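Local atomic coordinates of FAD-binding oxidoreductase (Gulosibacter chungangensis, PDB entry 7PBG), a protein that oxidises 4-ethylphenol with the help of a covalently bound FAD, a dehydrogenation of the alkyl side chain that yields 4-vinylphenol. Residues F22-I26 against D66-I70; L121-V125 against W205-P209; P239-F245 against G322-R328. The contacts are given in a common frame with arbitrary orientation. Residue numbers count along the deposited sequence, not the author numbering.

Contact 1: F22-I26 against D66-I70; sequences FSETI and DVQVI
Two helices that run nearly antiparallel meet through residues spaced along one flank of each. The segments 22-26 and 66-70 are helical, their axes 10.1 Å apart at 156°, with nearest CA pairs Phe22-Ile70 6.3 Å, Thr25-Val69 7.4 Å and Ile26-Asp66 6.1 Å. Ile26 takes the m,m rotamer, which brings CD1 to 3.3 Å from CG1 of Val69 and 3.8 Å from CB of Asp66, while its CG1 lies 3.8 Å from CG1 of Ile70 (m,t). Helix 64-77 links strand 57-59 to strand 81-84, parallel strands of one sheet, a beta-alpha-beta connection against which helix 12-26 packs. Val69 (chi1 p) points its CG2 at CB of Thr25 (chi1 p), 3.8 Å away; Thr25 OG1 bonds back to Glu21 O. Phe22 (chi1 m, chi2 -42°) sets CE1 3.8 Å from Ile70 CG2 and, at the ring edge, 3.5 Å from Ile70 O. A water donates to Ile26 O and Asp66 OD2, both at 2.7 Å; OD2 also receives Gly62 N.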
ATOM      1  N   PHE A  22     -37.418  -4.248  -0.131  1.00 25.76           N
ATOM      2  CA  PHE A  22     -36.473  -3.867  -1.218  1.00 22.30           C
ATOM      3  C   PHE A  22     -37.263  -3.239  -2.364  1.00 25.42           C
ATOM      4  O   PHE A  22     -36.908  -2.141  -2.856  1.00 26.93           O
ATOM      5  CB  PHE A  22     -35.720  -5.090  -1.722  1.00 24.75           C
ATOM      6  CG  PHE A  22     -34.804  -5.760  -0.735  1.00 22.73           C
ATOM      7  CD1 PHE A  22     -33.992  -5.038   0.106  1.00 22.78           C
ATOM      8  CD2 PHE A  22     -34.680  -7.137  -0.722  1.00 23.74           C
ATOM      9  CE1 PHE A  22     -33.104  -5.684   0.960  1.00 21.52           C
ATOM     10  CE2 PHE A  22     -33.801  -7.777   0.125  1.00 23.30           C
ATOM     11  CZ  PHE A  22     -33.021  -7.040   0.970  1.00 25.43           C
ATOM     12  N   SER A  23     -38.334  -3.898  -2.811  1.00 24.54           N
ATOM     13  CA  SER A  23     -39.170  -3.383  -3.938  1.00 27.57           C
ATOM     14  C   SER A  23     -39.713  -1.988  -3.593  1.00 27.94           C
ATOM     15  O   SER A  23     -39.617  -1.084  -4.454  1.00 30.58           O
ATOM     16  CB  SER A  23     -40.286  -4.341  -4.275  1.00 29.76           C
ATOM     17  OG  SER A  23     -39.748  -5.619  -4.554  1.00 31.37           O
ATOM     18  N   GLU A  24     -40.309  -1.815  -2.405  1.00 28.72           N
ATOM     19  CA  GLU A  24     -40.968  -0.544  -2.010  1.00 30.36           C
ATOM     20  C   GLU A  24     -39.918   0.578  -2.019  1.00 31.42           C
ATOM     21  O   GLU A  24     -40.244   1.669  -2.530  1.00 33.43           O
ATOM     22  CB  GLU A  24     -41.685  -0.635  -0.656  1.00 31.69           C
ATOM     23  N   THR A  25     -38.691   0.312  -1.541  1.00 29.11           N
ATOM     24  CA  THR A  25     -37.664   1.360  -1.295  1.00 27.80           C
ATOM     25  C   THR A  25     -36.804   1.633  -2.538  1.00 28.12           C
ATOM     26  O   THR A  25     -36.374   2.786  -2.696  1.00 30.72           O
ATOM     27  CB  THR A  25     -36.808   0.973  -0.083  1.00 28.83           C
ATOM     28  OG1 THR A  25     -36.174  -0.284  -0.309  1.00 30.50           O
ATOM     29  CG2 THR A  25     -37.612   0.903   1.206  1.00 27.75           C
ATOM     30  N   ILE A  26     -36.475   0.609  -3.314  1.00 25.75           N
ATOM     31  CA  ILE A  26     -35.523   0.661  -4.473  1.00 27.19           C
ATOM     32  C   ILE A  26     -36.335   0.780  -5.766  1.00 28.96           C
ATOM     33  O   ILE A  26     -35.872   1.440  -6.720  1.00 27.62           O
ATOM     34  CB  ILE A  26     -34.641  -0.605  -4.468  1.00 25.45           C
ATOM     35  CG1 ILE A  26     -34.027  -0.802  -3.088  1.00 28.95           C
ATOM     36  CG2 ILE A  26     -33.579  -0.591  -5.558  1.00 27.46           C
ATOM     37  CD1 ILE A  26     -33.296   0.445  -2.629  1.00 29.92           C
ATOM     38  N   ASP A  66     -29.439   3.885  -2.094  1.00 20.46           N
ATOM     39  CA  ASP A  66     -30.133   2.591  -2.361  1.00 20.65           C
ATOM     40  C   ASP A  66     -29.337   1.491  -1.645  1.00 19.76           C
ATOM     41  O   ASP A  66     -29.910   0.663  -0.954  1.00 19.88           O
ATOM     42  CB  ASP A  66     -30.239   2.252  -3.838  1.00 21.19           C
ATOM     43  CG  ASP A  66     -31.332   3.003  -4.584  1.00 23.12           C
ATOM     44  OD1 ASP A  66     -32.033   3.830  -3.962  1.00 23.86           O
ATOM     45  OD2 ASP A  66     -31.489   2.727  -5.779  1.00 23.32           O
ATOM     46  N   VAL A  67     -28.036   1.440  -1.862  1.00 18.36           N
ATOM     47  CA  VAL A  67     -27.180   0.439  -1.147  1.00 19.88           C
ATOM     48  C   VAL A  67     -27.417   0.519   0.367  1.00 21.62           C
ATOM     49  O   VAL A  67     -27.589  -0.547   1.032  1.00 21.38           O
ATOM     50  CB  VAL A  67     -25.694   0.578  -1.528  1.00 19.17           C
ATOM     51  CG1 VAL A  67     -24.855  -0.413  -0.737  1.00 19.75           C
ATOM     52  CG2 VAL A  67     -25.500   0.340  -2.992  1.00 18.36           C
ATOM     53  N   GLN A  68     -27.425   1.715   0.956  1.00 19.74           N
ATOM     54  CA  GLN A  68     -27.623   1.845   2.425  1.00 20.28           C
ATOM     55  C   GLN A  68     -28.958   1.213   2.841  1.00 21.72           C
ATOM     56  O   GLN A  68     -28.997   0.528   3.856  1.00 20.61           O
ATOM     57  CB  GLN A  68     -27.611   3.294   2.884  1.00 22.13           C
ATOM     58  CG  GLN A  68     -26.324   4.005   2.526  1.00 24.67           C
ATOM     59  CD  GLN A  68     -26.406   5.439   2.974  1.00 26.27           C
ATOM     60  OE1 GLN A  68     -26.726   6.317   2.168  1.00 28.08           O
ATOM     61  NE2 GLN A  68     -26.216   5.661   4.275  1.00 27.92           N
ATOM     62  N   VAL A  69     -30.031   1.536   2.135  1.00 21.14           N
ATOM     63  CA  VAL A  69     -31.386   1.075   2.536  1.00 23.80           C
ATOM     64  C   VAL A  69     -31.447  -0.430   2.348  1.00 21.63           C
ATOM     65  O   VAL A  69     -32.046  -1.096   3.215  1.00 24.04           O
ATOM     66  CB  VAL A  69     -32.548   1.804   1.827  1.00 28.12           C
ATOM     67  CG1 VAL A  69     -32.533   1.670   0.342  1.00 34.76           C
ATOM     68  CG2 VAL A  69     -33.911   1.352   2.362  1.00 31.91           C
ATOM     69  N   ILE A  70     -30.854  -0.979   1.287  1.00 20.40           N
ATOM     70  CA  ILE A  70     -30.812  -2.469   1.091  1.00 20.75           C
ATOM     71  C   ILE A  70     -30.076  -3.135   2.266  1.00 21.80           C
ATOM     72  O   ILE A  70     -30.531  -4.183   2.799  1.00 21.99           O
ATOM     73  CB  ILE A  70     -30.163  -2.837  -0.255  1.00 20.21           C
ATOM     74  CG1 ILE A  70     -31.052  -2.412  -1.432  1.00 20.58           C
ATOM     75  CG2 ILE A  70     -29.791  -4.313  -0.336  1.00 22.27           C
ATOM     76  CD1 ILE A  70     -30.273  -2.183  -2.718  1.00 20.81           C
TER
HETATM   77  O   HOH W   1     -33.572   2.695  -7.454  1.00 26.40           O

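Contact 2: L121-V125 against W205-P209; sequences LAYAV and WHLYP
How a buried loop meets a strand through aromatic and aliphatic surfaces is illustrated where residues 205-209, which form neither helix nor strand, pass against the side of strand 123-125 from which Tyr123 and Val125 project. The nearest CA pairs are Tyr123 with His206 at 7.3 Å and Leu121 with Leu207 at 7.7 Å. Ala122 has left-handed backbone angles (52/58) and, with Tyr123, faces Asn118 in a G1 beta bulge at the turn of the 114-118/123-126 hairpin; beyond it Tyr123 to Val125 are extended, with Ala124 directed away from the loop.

His206 (phi/psi -103/11) buries most. With chi1 m (-48°) and chi2 -60°, its CB lies over one face of the Tyr123 ring, 4.0 Å from the centroid, a CH-pi contact, and its own ring receives CG2 of Val125 (chi1 t) over one face, 3.7 Å from its centroid; that CG2 is 3.4 Å from His206 CD2. Leu207 (-105/-42, rotamer m,t) comes second: CD2 lies 3.5 Å from Tyr123 CE2 and CD1 3.7 Å from CD1 of Leu121 (m,t). Tyr123, chi1 p and chi2 86°, therefore serves both loop residues, its ring inclined at 45° to that of His206.

The second subunit closes the surroundings: its Arg436 bonds to Ala122 O, and its Ala403 packs on Leu207. His206 ND1 is hydrogen-bonded to Cys180 O and His206 O to Gln234 NE2, so these two polar atoms find their partners outside the two segments; what passes between the segments themselves, in a fully buried setting, is CH-pi and apolar contact without a directional polar bond.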
ATOM      1  N   LEU A 121      -3.317  15.993 -11.934  1.00 17.51           N
ATOM      2  CA  LEU A 121      -2.932  15.133 -10.799  1.00 18.31           C
ATOM      3  C   LEU A 121      -3.112  13.654 -11.197  1.00 18.65           C
ATOM      4  O   LEU A 121      -2.963  12.797 -10.329  1.00 17.93           O
ATOM      5  CB  LEU A 121      -3.777  15.515  -9.586  1.00 17.68           C
ATOM      6  CG  LEU A 121      -3.531  16.945  -9.103  1.00 21.21           C
ATOM      7  CD1 LEU A 121      -4.322  17.237  -7.840  1.00 21.44           C
ATOM      8  CD2 LEU A 121      -2.056  17.202  -8.880  1.00 21.73           C
ATOM      9  N   ALA A 122      -3.381  13.368 -12.464  1.00 17.59           N
ATOM     10  CA  ALA A 122      -3.302  12.013 -13.074  1.00 15.91           C
ATOM     11  C   ALA A 122      -4.092  10.986 -12.282  1.00 17.10           C
ATOM     12  O   ALA A 122      -3.482  10.029 -11.731  1.00 18.90           O
ATOM     13  CB  ALA A 122      -1.890  11.562 -13.179  1.00 17.11           C
ATOM     14  N   TYR A 123      -5.377  11.207 -12.113  1.00 16.91           N
ATOM     15  CA  TYR A 123      -6.260  10.174 -11.514  1.00 17.07           C
ATOM     16  C   TYR A 123      -7.640  10.201 -12.161  1.00 17.57           C
ATOM     17  O   TYR A 123      -8.035  11.196 -12.724  1.00 18.20           O
ATOM     18  CB  TYR A 123      -6.335  10.291 -10.007  1.00 17.73           C
ATOM     19  CG  TYR A 123      -7.085  11.479  -9.476  1.00 17.43           C
ATOM     20  CD1 TYR A 123      -8.454  11.454  -9.286  1.00 17.96           C
ATOM     21  CD2 TYR A 123      -6.437  12.662  -9.193  1.00 18.25           C
ATOM     22  CE1 TYR A 123      -9.159  12.552  -8.796  1.00 17.90           C
ATOM     23  CE2 TYR A 123      -7.109  13.747  -8.673  1.00 19.43           C
ATOM     24  CZ  TYR A 123      -8.480  13.707  -8.474  1.00 18.56           C
ATOM     25  OH  TYR A 123      -9.156  14.799  -7.984  1.00 20.86           O
ATOM     26  N   ALA A 124      -8.390   9.123 -11.957  1.00 17.71           N
ATOM     27  CA  ALA A 124      -9.799   9.065 -12.344  1.00 19.88           C
ATOM     28  C   ALA A 124     -10.577   8.609 -11.123  1.00 18.29           C
ATOM     29  O   ALA A 124      -9.979   8.073 -10.167  1.00 19.35           O
ATOM     30  CB  ALA A 124      -9.989   8.131 -13.514  1.00 20.23           C
ATOM     31  N   VAL A 125     -11.847   8.888 -11.148  1.00 16.69           N
ATOM     32  CA  VAL A 125     -12.805   8.449 -10.101  1.00 15.84           C
ATOM     33  C   VAL A 125     -13.892   7.628 -10.773  1.00 16.28           C
ATOM     34  O   VAL A 125     -14.523   8.123 -11.778  1.00 17.50           O
ATOM     35  CB  VAL A 125     -13.381   9.621  -9.290  1.00 17.32           C
ATOM     36  CG1 VAL A 125     -14.394   9.152  -8.239  1.00 19.40           C
ATOM     37  CG2 VAL A 125     -12.268  10.453  -8.686  1.00 18.61           C
ATOM     38  N   TRP A 205      -8.577  13.354  -1.362  1.00 18.57           N
ATOM     39  CA  TRP A 205      -9.213  12.022  -1.205  1.00 19.41           C
ATOM     40  C   TRP A 205      -8.545  11.003  -2.153  1.00 18.22           C
ATOM     41  O   TRP A 205      -8.208   9.902  -1.719  1.00 17.74           O
ATOM     42  CB  TRP A 205     -10.687  12.111  -1.493  1.00 17.56           C
ATOM     43  CG  TRP A 205     -11.495  10.908  -1.114  1.00 18.16           C
ATOM     44  CD1 TRP A 205     -11.123   9.865  -0.315  1.00 17.06           C
ATOM     45  CD2 TRP A 205     -12.863  10.685  -1.456  1.00 17.93           C
ATOM     46  NE1 TRP A 205     -12.175   9.018  -0.123  1.00 17.06           N
ATOM     47  CE2 TRP A 205     -13.237   9.461  -0.857  1.00 19.19           C
ATOM     48  CE3 TRP A 205     -13.830  11.409  -2.184  1.00 20.74           C
ATOM     49  CZ2 TRP A 205     -14.535   8.960  -0.968  1.00 20.27           C
ATOM     50  CZ3 TRP A 205     -15.112  10.922  -2.272  1.00 21.05           C
ATOM     51  CH2 TRP A 205     -15.430   9.676  -1.730  1.00 20.32           C
ATOM     52  N   HIS A 206      -8.296  11.374  -3.411  1.00 17.35           N
ATOM     53  CA  HIS A 206      -7.724  10.425  -4.405  1.00 16.47           C
ATOM     54  C   HIS A 206      -6.238  10.679  -4.641  1.00 16.82           C
ATOM     55  O   HIS A 206      -5.704  10.094  -5.573  1.00 17.38           O
ATOM     56  CB  HIS A 206      -8.569  10.488  -5.720  1.00 16.80           C
ATOM     57  CG  HIS A 206     -10.034  10.406  -5.422  1.00 18.15           C
ATOM     58  ND1 HIS A 206     -10.578   9.298  -4.784  1.00 18.41           N
ATOM     59  CD2 HIS A 206     -11.057  11.271  -5.633  1.00 19.46           C
ATOM     60  CE1 HIS A 206     -11.879   9.502  -4.608  1.00 20.23           C
ATOM     61  NE2 HIS A 206     -12.223  10.675  -5.152  1.00 19.35           N
ATOM     62  N   LEU A 207      -5.593  11.521  -3.819  1.00 15.68           N
ATOM     63  CA  LEU A 207      -4.174  11.854  -3.974  1.00 16.83           C
ATOM     64  C   LEU A 207      -3.324  11.159  -2.921  1.00 17.61           C
ATOM     65  O   LEU A 207      -2.263  10.696  -3.256  1.00 19.59           O
ATOM     66  CB  LEU A 207      -3.956  13.362  -3.845  1.00 17.32           C
ATOM     67  CG  LEU A 207      -4.856  14.225  -4.699  1.00 18.08           C
ATOM     68  CD1 LEU A 207      -4.573  15.690  -4.435  1.00 18.91           C
ATOM     69  CD2 LEU A 207      -4.648  13.893  -6.162  1.00 19.54           C
ATOM     70  N   TYR A 208      -3.783  11.115  -1.688  1.00 16.92           N
ATOM     71  CA  TYR A 208      -2.931  10.681  -0.559  1.00 17.44           C
ATOM     72  C   TYR A 208      -3.690   9.607   0.214  1.00 18.21           C
ATOM     73  O   TYR A 208      -4.704   9.900   0.807  1.00 18.70           O
ATOM     74  CB  TYR A 208      -2.585  11.868   0.328  1.00 18.23           C
ATOM     75  CG  TYR A 208      -1.780  11.467   1.527  1.00 18.61           C
ATOM     76  CD1 TYR A 208      -0.497  11.003   1.387  1.00 19.44           C
ATOM     77  CD2 TYR A 208      -2.348  11.470   2.790  1.00 19.66           C
ATOM     78  CE1 TYR A 208       0.247  10.601   2.490  1.00 21.13           C
ATOM     79  CE2 TYR A 208      -1.609  11.082   3.901  1.00 20.21           C
ATOM     80  CZ  TYR A 208      -0.307  10.659   3.755  1.00 22.03           C
ATOM     81  OH  TYR A 208       0.424  10.226   4.850  1.00 26.09           O
ATOM     82  N   PRO A 209      -3.169   8.349   0.212  1.00 22.23           N
ATOM     83  CA  PRO A 209      -3.787   7.217   0.918  1.00 22.32           C
ATOM     84  C   PRO A 209      -3.390   7.221   2.399  1.00 24.53           C
ATOM     85  O   PRO A 209      -2.581   6.425   2.813  1.00 28.00           O
ATOM     86  CB  PRO A 209      -3.196   6.017   0.186  1.00 22.64           C
ATOM     87  CG  PRO A 209      -1.840   6.460  -0.216  1.00 24.39           C
ATOM     88  CD  PRO A 209      -1.978   7.933  -0.543  1.00 23.04           C
TER

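Contact 3: P239-F245 against G322-R328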
ATOM      1  N   PRO A 239       3.736   8.322 -21.355  1.00 20.56           N
ATOM      2  CA  PRO A 239       5.133   8.619 -21.662  1.00 22.17           C
ATOM      3  C   PRO A 239       5.280   8.998 -23.127  1.00 20.58           C
ATOM      4  O   PRO A 239       4.368   8.860 -23.905  1.00 21.68           O
ATOM      5  CB  PRO A 239       5.884   7.320 -21.347  1.00 24.79           C
ATOM      6  CG  PRO A 239       4.840   6.243 -21.572  1.00 22.80           C
ATOM      7  CD  PRO A 239       3.483   6.876 -21.303  1.00 21.99           C
ATOM      8  N   PRO A 240       6.426   9.575 -23.527  1.00 23.87           N
ATOM      9  CA  PRO A 240       6.593   9.985 -24.918  1.00 24.83           C
ATOM     10  C   PRO A 240       6.418   8.855 -25.953  1.00 22.66           C
ATOM     11  O   PRO A 240       5.807   9.042 -27.025  1.00 22.22           O
ATOM     12  CB  PRO A 240       8.035  10.516 -24.951  1.00 24.79           C
ATOM     13  CG  PRO A 240       8.384  10.846 -23.533  1.00 25.41           C
ATOM     14  CD  PRO A 240       7.506   9.982 -22.636  1.00 24.12           C
ATOM     15  N   GLU A 241       6.947   7.671 -25.636  1.00 22.28           N
ATOM     16  CA  GLU A 241       6.910   6.491 -26.518  1.00 22.32           C
ATOM     17  C   GLU A 241       6.794   5.227 -25.693  1.00 19.51           C
ATOM     18  O   GLU A 241       7.169   5.269 -24.516  1.00 19.12           O
ATOM     19  CB  GLU A 241       8.199   6.456 -27.344  1.00 25.09           C
ATOM     20  CG  GLU A 241       8.083   5.697 -28.613  1.00 31.22           C
ATOM     21  CD  GLU A 241       9.050   6.118 -29.717  1.00 29.12           C
ATOM     22  OE1 GLU A 241       9.654   7.205 -29.673  1.00 31.77           O
ATOM     23  OE2 GLU A 241       9.153   5.354 -30.621  1.00 37.26           O
ATOM     24  N   MET A 242       6.321   4.155 -26.317  1.00 19.05           N
ATOM     25  CA  MET A 242       6.267   2.823 -25.709  1.00 19.55           C
ATOM     26  C   MET A 242       6.601   1.809 -26.799  1.00 21.38           C
ATOM     27  O   MET A 242       6.138   1.974 -27.953  1.00 21.30           O
ATOM     28  CB  MET A 242       4.883   2.564 -25.126  1.00 20.58           C
ATOM     29  CG  MET A 242       4.550   3.527 -24.061  1.00 21.47           C
ATOM     30  SD  MET A 242       2.970   3.285 -23.227  1.00 21.85           S
ATOM     31  CE  MET A 242       1.918   4.173 -24.370  1.00 19.61           C
ATOM     32  N   LEU A 243       7.385   0.813 -26.464  1.00 18.92           N
ATOM     33  CA  LEU A 243       7.817  -0.238 -27.413  1.00 19.04           C
ATOM     34  C   LEU A 243       7.792  -1.590 -26.728  1.00 18.48           C
ATOM     35  O   LEU A 243       8.407  -1.711 -25.606  1.00 20.37           O
ATOM     36  CB  LEU A 243       9.206   0.106 -27.927  1.00 20.30           C
ATOM     37  CG  LEU A 243       9.780  -0.849 -28.959  1.00 19.32           C
ATOM     38  CD1 LEU A 243       9.059  -0.716 -30.283  1.00 20.79           C
ATOM     39  CD2 LEU A 243      11.257  -0.563 -29.153  1.00 19.43           C
ATOM     40  N   SER A 244       7.060  -2.514 -27.314  1.00 18.00           N
ATOM     41  CA  SER A 244       6.868  -3.866 -26.758  1.00 20.24           C
ATOM     42  C   SER A 244       7.763  -4.877 -27.439  1.00 19.92           C
ATOM     43  O   SER A 244       8.269  -4.666 -28.559  1.00 20.78           O
ATOM     44  CB  SER A 244       5.447  -4.310 -26.827  1.00 19.31           C
ATOM     45  OG  SER A 244       4.638  -3.488 -26.061  1.00 19.22           O
ATOM     46  N   PHE A 245       7.968  -5.990 -26.757  1.00 18.86           N
ATOM     47  CA  PHE A 245       8.815  -7.060 -27.265  1.00 19.14           C
ATOM     48  C   PHE A 245       8.243  -8.420 -26.891  1.00 18.37           C
ATOM     49  O   PHE A 245       7.482  -8.580 -25.902  1.00 18.91           O
ATOM     50  CB  PHE A 245      10.222  -6.866 -26.747  1.00 18.69           C
ATOM     51  CG  PHE A 245      10.343  -6.793 -25.256  1.00 19.82           C
ATOM     52  CD1 PHE A 245      10.483  -7.932 -24.483  1.00 18.15           C
ATOM     53  CD2 PHE A 245      10.369  -5.567 -24.627  1.00 19.01           C
ATOM     54  CE1 PHE A 245      10.645  -7.808 -23.114  1.00 19.37           C
ATOM     55  CE2 PHE A 245      10.523  -5.451 -23.256  1.00 19.68           C
ATOM     56  CZ  PHE A 245      10.672  -6.584 -22.505  1.00 19.02           C
ATOM     57  N   GLY A 322       7.100  -8.116 -22.815  1.00 17.52           N
ATOM     58  CA  GLY A 322       7.347  -6.906 -22.039  1.00 17.78           C
ATOM     59  C   GLY A 322       7.184  -5.641 -22.873  1.00 20.10           C
ATOM     60  O   GLY A 322       6.990  -5.714 -24.098  1.00 18.80           O
ATOM     61  N   THR A 323       7.341  -4.512 -22.201  1.00 18.53           N
ATOM     62  CA  THR A 323       7.238  -3.164 -22.799  1.00 18.07           C
ATOM     63  C   THR A 323       8.179  -2.201 -22.081  1.00 19.79           C
ATOM     64  O   THR A 323       8.396  -2.289 -20.865  1.00 18.96           O
ATOM     65  CB  THR A 323       5.785  -2.681 -22.800  1.00 18.37           C
ATOM     66  OG1 THR A 323       4.959  -3.649 -23.432  1.00 18.09           O
ATOM     67  CG2 THR A 323       5.647  -1.320 -23.458  1.00 19.47           C
ATOM     68  N   CYS A 324       8.811  -1.343 -22.863  1.00 18.94           N
ATOM     69  CA  CYS A 324       9.650  -0.229 -22.403  1.00 17.92           C
ATOM     70  C   CYS A 324       8.899   1.079 -22.667  1.00 17.35           C
ATOM     71  O   CYS A 324       8.110   1.213 -23.676  1.00 21.17           O
ATOM     72  CB  CYS A 324      10.984  -0.272 -23.123  1.00 21.01           C
ATOM     73  SG  CYS A 324      12.028  -1.610 -22.491  1.00 22.80           S
ATOM     74  N   TYR A 325       9.090   2.006 -21.753  1.00 17.68           N
ATOM     75  CA  TYR A 325       8.334   3.287 -21.677  1.00 18.26           C
ATOM     76  C   TYR A 325       9.313   4.438 -21.573  1.00 17.44           C
ATOM     77  O   TYR A 325      10.212   4.377 -20.714  1.00 19.51           O
ATOM     78  CB  TYR A 325       7.424   3.327 -20.449  1.00 19.23           C
ATOM     79  CG  TYR A 325       6.511   2.136 -20.330  1.00 19.30           C
ATOM     80  CD1 TYR A 325       5.192   2.206 -20.739  1.00 19.95           C
ATOM     81  CD2 TYR A 325       6.976   0.913 -19.879  1.00 18.24           C
ATOM     82  CE1 TYR A 325       4.331   1.124 -20.642  1.00 18.66           C
ATOM     83  CE2 TYR A 325       6.138  -0.184 -19.819  1.00 18.45           C
ATOM     84  CZ  TYR A 325       4.793  -0.081 -20.165  1.00 18.38           C
ATOM     85  OH  TYR A 325       3.975  -1.194 -20.100  1.00 18.85           O
ATOM     86  N   GLY A 326       9.094   5.492 -22.348  1.00 19.30           N
ATOM     87  CA  GLY A 326       9.804   6.762 -22.123  1.00 21.68           C
ATOM     88  C   GLY A 326      10.180   7.395 -23.441  1.00 19.41           C
ATOM     89  O   GLY A 326       9.702   6.974 -24.481  1.00 21.26           O
ATOM     90  N   PRO A 327      11.102   8.366 -23.398  1.00 20.43           N
ATOM     91  CA  PRO A 327      11.672   8.881 -24.626  1.00 19.60           C
ATOM     92  C   PRO A 327      12.478   7.772 -25.298  1.00 21.27           C
ATOM     93  O   PRO A 327      13.009   6.878 -24.618  1.00 20.21           O
ATOM     94  CB  PRO A 327      12.577  10.020 -24.162  1.00 21.67           C
ATOM     95  CG  PRO A 327      12.910   9.706 -22.738  1.00 21.94           C
ATOM     96  CD  PRO A 327      11.796   8.823 -22.184  1.00 20.29           C
ATOM     97  N   ARG A 328      12.628   7.875 -26.609  1.00 20.08           N
ATOM     98  CA  ARG A 328      13.320   6.840 -27.403  1.00 21.22           C
ATOM     99  C   ARG A 328      14.754   6.608 -26.910  1.00 19.19           C
ATOM    100  O   ARG A 328      15.199   5.441 -26.959  1.00 20.81           O
ATOM    101  CB  ARG A 328      13.278   7.158 -28.891  1.00 21.47           C
ATOM    102  CG  ARG A 328      13.559   5.959 -29.779  1.00 23.18           C
ATOM    103  CD  ARG A 328      12.607   4.793 -29.601  1.00 24.07           C
ATOM    104  NE  ARG A 328      13.008   3.638 -30.393  1.00 24.86           N
ATOM    105  CZ  ARG A 328      12.224   2.918 -31.217  1.00 26.72           C
ATOM    106  NH1 ARG A 328      10.919   3.164 -31.333  1.00 24.03           N
ATOM    107  NH2 ARG A 328      12.770   1.899 -31.872  1.00 24.93           N
TER
HETATM  108  O   HOH W   2      10.754   9.649 -28.080  1.00 39.38           O
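Backbone hydrogen bonding sets the frame of this antiparallel strand pair, whose axes lie 4.5 Å apart at 163°. Two bonds each join Leu243 to Cys324 (Leu243 N to Cys324 O 2.9 Å, Cys324 N to Leu243 O 2.8 Å) and Phe245 to Gly322 (Phe245 N to Gly322 O 2.8 Å, Gly322 N to Phe245 O 3.1 Å). Gly326 N reaches Glu241 O at 2.9 Å, but the return bond there is weak. Met242 with Tyr325 and Ser244 with Thr323 are the non-hydrogen-bonded pairs.

Strands 241-249 and 318-326 are neighbours in the eight-stranded antiparallel sheet, with helix 328-342 covering the side that carries Leu243, Phe245 and Cys324. On that side the Phe245 ring (chi1 p) folds over Gly322, whose CA sits 3.7 Å from the ring centroid in a CH-pi contact; a CB on Gly322 would collide with Phe245 CZ. The other face carries a Met-aromatic contact, Met242 SD to Tyr325 CD1 3.5 Å. There too the hydroxyls of Ser244 and Thr323 hydrogen-bond (OG to OG1 2.7 Å), and each has a further hydrogen bond, Ser244 OG to His372 and Thr323 OG1 to Asn375.

Charge joins Glu241 to Arg328, in the first turn of helix 328-342: Arg328 NH1 forms a salt bridge with Glu241 OE2 at 2.9 Å, and Arg328 also pairs with Asp332 and Glu354. Water 2 donates to Glu241 OE1 (3.1 Å) and accepts from Arg328 N (3.0 Å).

Read from the N terminus, the three contacts illustrate closure in series: each is complete before the next begins, and none nests in or crosses another. Contact 1 closes a loop of 39 residues, bringing helix 12-26 onto helix 64-77. Contact 2 spans 79 residues and folds a long connection against the bulged hairpin of the six-stranded sheet, beside the second subunit. Strand 226-237 then carries the chain from that sheet to contact 3, where, after 76 intervening residues, the chain returns to set strand 318-326 beside strand 241-249 in the eight-stranded sheet. The centres of contacts 1 and 3 lie about 48 Å apart, with the centre of contact 2 about 30 Å from the first and 24 Å from the third.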